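Local coordinates for oxidoreductase, 2OG-Fe oxygenase family protein, putative, expressed (Oryza sativa subsp. japonica, PDB 5XOI) that probably acts as an iron-dependent dioxygenase of the AlkB family, this chain being its 2-oxoglutarate oxygenase domain, at residues L6-L16 with A96-L104. Residues are numbered along the deposited sequence; the frame is centred on the assembly and turned at random.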
ATOM      1  N   LEU A   6      -2.682 -15.256  -8.641  1.00 25.09           N
ATOM      2  CA  LEU A   6      -3.550 -14.097  -8.477  1.00 23.74           C
ATOM      3  C   LEU A   6      -4.836 -14.570  -7.823  1.00 21.62           C
ATOM      4  O   LEU A   6      -5.414 -15.586  -8.231  1.00 20.35           O
ATOM      5  CB  LEU A   6      -3.852 -13.401  -9.807  1.00 27.14           C
ATOM      6  CG  LEU A   6      -2.852 -12.308 -10.181  1.00 34.88           C
ATOM      7  CD1 LEU A   6      -1.663 -12.913 -10.918  1.00 41.89           C
ATOM      8  CD2 LEU A   6      -3.519 -11.237 -11.033  1.00 28.35           C
ATOM      9  N   GLN A   7      -5.270 -13.848  -6.804  1.00 17.71           N
ATOM     10  CA  GLN A   7      -6.377 -14.287  -5.973  1.00 21.63           C
ATOM     11  C   GLN A   7      -7.427 -13.194  -5.905  1.00 20.28           C
ATOM     12  O   GLN A   7      -7.104 -12.028  -5.670  1.00 19.57           O
ATOM     13  CB  GLN A   7      -5.882 -14.674  -4.584  1.00 28.73           C
ATOM     14  CG  GLN A   7      -5.124 -15.992  -4.590  1.00 35.42           C
ATOM     15  CD  GLN A   7      -4.293 -16.182  -3.345  1.00 37.92           C
ATOM     16  OE1 GLN A   7      -4.618 -15.645  -2.289  1.00 43.72           O
ATOM     17  NE2 GLN A   7      -3.211 -16.937  -3.461  1.00 43.43           N
ATOM     18  N   TYR A   8      -8.676 -13.578  -6.150  1.00 17.67           N
ATOM     19  CA  TYR A   8      -9.818 -12.679  -6.104  1.00 15.46           C
ATOM     20  C   TYR A   8     -10.359 -12.651  -4.681  1.00 19.03           C
ATOM     21  O   TYR A   8     -10.807 -13.680  -4.164  1.00 18.91           O
ATOM     22  CB  TYR A   8     -10.878 -13.171  -7.090  1.00 18.71           C
ATOM     23  CG  TYR A   8     -12.136 -12.367  -7.168  1.00 16.24           C
ATOM     24  CD1 TYR A   8     -13.231 -12.672  -6.371  1.00 21.10           C
ATOM     25  CD2 TYR A   8     -12.253 -11.319  -8.062  1.00 21.57           C
ATOM     26  CE1 TYR A   8     -14.398 -11.936  -6.452  1.00 19.73           C
ATOM     27  CE2 TYR A   8     -13.416 -10.585  -8.153  1.00 22.91           C
ATOM     28  CZ  TYR A   8     -14.487 -10.902  -7.349  1.00 24.81           C
ATOM     29  OH  TYR A   8     -15.649 -10.174  -7.453  1.00 23.23           O
ATOM     30  N   LEU A   9     -10.302 -11.486  -4.034  1.00 15.12           N
ATOM     31  CA  LEU A   9     -10.748 -11.409  -2.649  1.00 15.28           C
ATOM     32  C   LEU A   9     -12.184 -10.929  -2.512  1.00 22.14           C
ATOM     33  O   LEU A   9     -12.880 -11.338  -1.579  1.00 22.69           O
ATOM     34  CB  LEU A   9      -9.832 -10.479  -1.847  1.00 18.58           C
ATOM     35  CG  LEU A   9      -8.354 -10.861  -1.752  1.00 20.58           C
ATOM     36  CD1 LEU A   9      -7.691 -10.020  -0.676  1.00 20.45           C
ATOM     37  CD2 LEU A   9      -8.190 -12.341  -1.465  1.00 20.92           C
ATOM     38  N   ARG A  10     -12.623 -10.066  -3.413  1.00 17.13           N
ATOM     39  CA  ARG A  10     -13.972  -9.529  -3.473  1.00 16.93           C
ATOM     40  C   ARG A  10     -14.018  -8.611  -4.688  1.00 18.59           C
ATOM     41  O   ARG A  10     -12.963  -8.331  -5.284  1.00 20.07           O
ATOM     42  CB  ARG A  10     -14.346  -8.782  -2.189  1.00 21.11           C
ATOM     43  CG  ARG A  10     -13.261  -7.993  -1.531  1.00 25.00           C
ATOM     44  CD  ARG A  10     -13.838  -7.349  -0.277  1.00 23.68           C
ATOM     45  NE  ARG A  10     -14.690  -6.216  -0.632  1.00 23.67           N
ATOM     46  CZ  ARG A  10     -15.556  -5.639   0.196  1.00 28.31           C
ATOM     47  NH1 ARG A  10     -15.684  -6.087   1.441  1.00 22.64           N
ATOM     48  NH2 ARG A  10     -16.289  -4.615  -0.223  1.00 27.56           N
ATOM     49  N   PRO A  11     -15.194  -8.134  -5.100  1.00 20.87           N
ATOM     50  CA  PRO A  11     -15.249  -7.336  -6.331  1.00 21.96           C
ATOM     51  C   PRO A  11     -14.297  -6.143  -6.297  1.00 20.43           C
ATOM     52  O   PRO A  11     -14.317  -5.316  -5.377  1.00 22.52           O
ATOM     53  CB  PRO A  11     -16.724  -6.925  -6.404  1.00 24.32           C
ATOM     54  CG  PRO A  11     -17.441  -8.060  -5.761  1.00 27.00           C
ATOM     55  CD  PRO A  11     -16.551  -8.490  -4.626  1.00 25.76           C
ATOM     56  N   GLY A  12     -13.414  -6.092  -7.293  1.00 17.74           N
ATOM     57  CA  GLY A  12     -12.428  -5.033  -7.389  1.00 18.56           C
ATOM     58  C   GLY A  12     -11.269  -5.150  -6.428  1.00 19.13           C
ATOM     59  O   GLY A  12     -10.560  -4.165  -6.211  1.00 16.79           O
ATOM     60  N   MET A  13     -11.039  -6.332  -5.851  1.00 17.04           N
ATOM     61  CA  MET A  13      -9.941  -6.534  -4.907  1.00 16.96           C
ATOM     62  C   MET A  13      -9.160  -7.779  -5.303  1.00 18.84           C
ATOM     63  O   MET A  13      -9.659  -8.901  -5.176  1.00 16.38           O
ATOM     64  CB  MET A  13     -10.463  -6.651  -3.475  1.00 16.15           C
ATOM     65  CG  MET A  13      -9.365  -6.689  -2.429  1.00 18.54           C
ATOM     66  SD  MET A  13     -10.083  -6.600  -0.791  1.00 20.05           S
ATOM     67  CE  MET A  13      -8.603  -6.394   0.208  1.00 21.50           C
ATOM     68  N   VAL A  14      -7.929  -7.573  -5.760  1.00 14.21           N
ATOM     69  CA  VAL A  14      -7.087  -8.623  -6.311  1.00 14.30           C
ATOM     70  C   VAL A  14      -5.766  -8.615  -5.557  1.00 15.86           C
ATOM     71  O   VAL A  14      -5.152  -7.557  -5.388  1.00 18.94           O
ATOM     72  CB  VAL A  14      -6.852  -8.414  -7.815  1.00 13.73           C
ATOM     73  CG1 VAL A  14      -5.821  -9.401  -8.348  1.00 21.87           C
ATOM     74  CG2 VAL A  14      -8.170  -8.557  -8.564  1.00 14.11           C
ATOM     75  N   LEU A  15      -5.326  -9.795  -5.122  1.00 15.60           N
ATOM     76  CA  LEU A  15      -4.021  -9.980  -4.500  1.00 15.24           C
ATOM     77  C   LEU A  15      -3.102 -10.687  -5.493  1.00 18.79           C
ATOM     78  O   LEU A  15      -3.406 -11.796  -5.950  1.00 17.23           O
ATOM     79  CB  LEU A  15      -4.145 -10.788  -3.209  1.00 20.16           C
ATOM     80  CG  LEU A  15      -2.841 -11.281  -2.578  1.00 16.59           C
ATOM     81  CD1 LEU A  15      -1.947 -10.107  -2.163  1.00 18.57           C
ATOM     82  CD2 LEU A  15      -3.153 -12.141  -1.385  1.00 19.54           C
ATOM     83  N   LEU A  16      -1.997 -10.037  -5.836  1.00 16.17           N
ATOM     84  CA  LEU A  16      -1.022 -10.570  -6.787  1.00 13.27           C
ATOM     85  C   LEU A  16       0.137 -11.147  -5.972  1.00 19.53           C
ATOM     86  O   LEU A  16       0.977 -10.406  -5.444  1.00 18.90           O
ATOM     87  CB  LEU A  16      -0.560  -9.485  -7.756  1.00 13.30           C
ATOM     88  CG  LEU A  16      -1.632  -8.836  -8.630  1.00 15.42           C
ATOM     89  CD1 LEU A  16      -2.261  -7.642  -7.905  1.00 17.95           C
ATOM     90  CD2 LEU A  16      -1.044  -8.351  -9.940  1.00 19.90           C
ATOM     91  N   ALA A  96       0.771  -3.991 -12.472  1.00 16.83           N
ATOM     92  CA  ALA A  96      -0.079  -4.729 -11.542  1.00 18.51           C
ATOM     93  C   ALA A  96      -1.551  -4.575 -11.900  1.00 17.09           C
ATOM     94  O   ALA A  96      -2.318  -5.546 -11.849  1.00 18.46           O
ATOM     95  CB  ALA A  96       0.179  -4.251 -10.110  1.00 18.74           C
ATOM     96  N   ILE A  97      -1.961  -3.359 -12.262  1.00 15.65           N
ATOM     97  CA  ILE A  97      -3.330  -3.129 -12.708  1.00 17.18           C
ATOM     98  C   ILE A  97      -3.604  -3.902 -13.989  1.00 16.07           C
ATOM     99  O   ILE A  97      -4.638  -4.565 -14.122  1.00 20.92           O
ATOM    100  CB  ILE A  97      -3.583  -1.623 -12.883  1.00 15.92           C
ATOM    101  CG1 ILE A  97      -3.486  -0.931 -11.519  1.00 16.74           C
ATOM    102  CG2 ILE A  97      -4.957  -1.380 -13.479  1.00 20.44           C
ATOM    103  CD1 ILE A  97      -3.500   0.568 -11.621  1.00 16.80           C
ATOM    104  N   GLN A  98      -2.683  -3.824 -14.950  1.00 15.23           N
ATOM    105  CA  GLN A  98      -2.858  -4.566 -16.196  1.00 17.04           C
ATOM    106  C   GLN A  98      -2.988  -6.062 -15.933  1.00 19.60           C
ATOM    107  O   GLN A  98      -3.857  -6.735 -16.502  1.00 17.99           O
ATOM    108  CB  GLN A  98      -1.684  -4.288 -17.137  1.00 23.80           C
ATOM    109  CG  GLN A  98      -1.828  -3.031 -17.974  1.00 31.91           C
ATOM    110  CD  GLN A  98      -0.831  -2.988 -19.129  1.00 46.34           C
ATOM    111  OE1 GLN A  98       0.225  -3.624 -19.079  1.00 49.92           O
ATOM    112  NE2 GLN A  98      -1.178  -2.252 -20.185  1.00 52.38           N
ATOM    113  N   ALA A  99      -2.134  -6.606 -15.063  1.00 16.16           N
ATOM    114  CA  ALA A  99      -2.216  -8.028 -14.755  1.00 16.44           C
ATOM    115  C   ALA A  99      -3.525  -8.361 -14.058  1.00 17.22           C
ATOM    116  O   ALA A  99      -4.148  -9.392 -14.349  1.00 16.89           O
ATOM    117  CB  ALA A  99      -1.025  -8.456 -13.891  1.00 18.55           C
ATOM    118  N   SER A 100      -3.959  -7.502 -13.134  1.00 15.94           N
ATOM    119  CA  SER A 100      -5.231  -7.731 -12.456  1.00 18.67           C
ATOM    120  C   SER A 100      -6.393  -7.735 -13.444  1.00 17.85           C
ATOM    121  O   SER A 100      -7.289  -8.582 -13.362  1.00 15.94           O
ATOM    122  CB  SER A 100      -5.447  -6.666 -11.386  1.00 20.64           C
ATOM    123  OG  SER A 100      -4.491  -6.794 -10.353  1.00 19.93           O
ATOM    124  N   ASN A 101      -6.417  -6.768 -14.362  1.00 16.30           N
ATOM    125  CA  ASN A 101      -7.541  -6.690 -15.285  1.00 15.92           C
ATOM    126  C   ASN A 101      -7.567  -7.874 -16.234  1.00 18.32           C
ATOM    127  O   ASN A 101      -8.644  -8.316 -16.633  1.00 17.02           O
ATOM    128  CB  ASN A 101      -7.494  -5.374 -16.055  1.00 16.21           C
ATOM    129  CG  ASN A 101      -8.062  -4.233 -15.241  1.00 18.69           C
ATOM    130  OD1 ASN A 101      -8.734  -4.474 -14.240  1.00 20.19           O
ATOM    131  ND2 ASN A 101      -7.780  -2.991 -15.643  1.00 18.21           N
ATOM    132  N   GLU A 102      -6.401  -8.410 -16.588  1.00 19.27           N
ATOM    133  CA  GLU A 102      -6.368  -9.623 -17.393  1.00 18.80           C
ATOM    134  C   GLU A 102      -6.920 -10.802 -16.605  1.00 18.86           C
ATOM    135  O   GLU A 102      -7.686 -11.611 -17.139  1.00 18.67           O
ATOM    136  CB  GLU A 102      -4.940  -9.903 -17.861  1.00 22.95           C
ATOM    137  CG  GLU A 102      -4.793 -11.201 -18.648  1.00 20.57           C
ATOM    138  CD  GLU A 102      -5.507 -11.156 -19.981  1.00 22.58           C
ATOM    139  OE1 GLU A 102      -5.802 -10.036 -20.460  1.00 21.21           O
ATOM    140  OE2 GLU A 102      -5.770 -12.245 -20.548  1.00 22.31           O
ATOM    141  N   PHE A 103      -6.544 -10.903 -15.329  1.00 16.02           N
ATOM    142  CA  PHE A 103      -7.106 -11.925 -14.455  1.00 16.31           C
ATOM    143  C   PHE A 103      -8.625 -11.796 -14.370  1.00 18.80           C
ATOM    144  O   PHE A 103      -9.350 -12.784 -14.515  1.00 20.08           O
ATOM    145  CB  PHE A 103      -6.445 -11.798 -13.080  1.00 15.39           C
ATOM    146  CG  PHE A 103      -7.090 -12.597 -11.993  1.00 18.82           C
ATOM    147  CD1 PHE A 103      -7.021 -13.977 -11.997  1.00 18.93           C
ATOM    148  CD2 PHE A 103      -7.701 -11.962 -10.922  1.00 22.10           C
ATOM    149  CE1 PHE A 103      -7.587 -14.722 -10.972  1.00 22.05           C
ATOM    150  CE2 PHE A 103      -8.276 -12.695  -9.894  1.00 22.34           C
ATOM    151  CZ  PHE A 103      -8.217 -14.084  -9.920  1.00 21.64           C
ATOM    152  N   LEU A 104      -9.123 -10.577 -14.121  1.00 18.18           N
ATOM    153  CA  LEU A 104     -10.566 -10.370 -14.016  1.00 16.79           C
ATOM    154  C   LEU A 104     -11.276 -10.659 -15.334  1.00 16.90           C
ATOM    155  O   LEU A 104     -12.419 -11.136 -15.329  1.00 19.02           O
ATOM    156  CB  LEU A 104     -10.864  -8.937 -13.561  1.00 19.77           C
ATOM    157  CG  LEU A 104     -10.389  -8.537 -12.148  1.00 15.49           C
ATOM    158  CD1 LEU A 104     -10.442  -7.041 -11.983  1.00 17.69           C
ATOM    159  CD2 LEU A 104     -11.249  -9.190 -11.079  1.00 17.11           C
TER
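Ala96 O on the helix takes two hydrogen bonds, from Ser100 N and Ser100 OG, which reach it from opposite faces of its carbonyl plane. Ser100 OG lies 2.9 Å from Ala96 O. This bond holds the hydroxyl on its own helix, and the hairpin meets it with apolar carbons. Leu16 CD1 lies 3.4 Å from Ser100 OG. Val14 CG1, from two residues earlier on the same strand, is 3.5 Å from Ser100 OG. Leu16 CD2 touches Ala96 O itself and also packs on Ala99 CB, 4.0 Å away. No hydrogen bond joins the two segments. The helix lies across a beta hairpin, strands 6-10 and 13-16 joined by a type II turn from Arg10 to Met13. Away from the manganese site, this hairpin forms one margin of the large antiparallel sheet in the double-stranded beta-helix fold of 2-oxoglutarate oxygenases. Phe103 reaches out over the outer strand, its CG anti to the backbone N (chi1 169°). Leu6 CB sits over one face of the Phe103 ring, a CH-pi contact 4.0 Å from its centroid. Leu6 CD2 passes back along the side chain to Phe103 CB, at 3.6 Å. Tyr8 CB meets Phe103 CE2, and Val14 CG1 comes obliquely to Phe103 CD2. With an alanine in place of Phe103, Leu6 CB would lose its ring face, and a gap would probably open between Leu6, Tyr8 and Val14. One residue along the helix, Leu104 CD2 touches the edge of the Tyr8 ring, 3.8 Å from Tyr8 CD2, and also packs on Val14 CG2. Tyr8 OH is hydrogen-bonded to Glu115, whose carboxylate also receives Gly12 N of the turn.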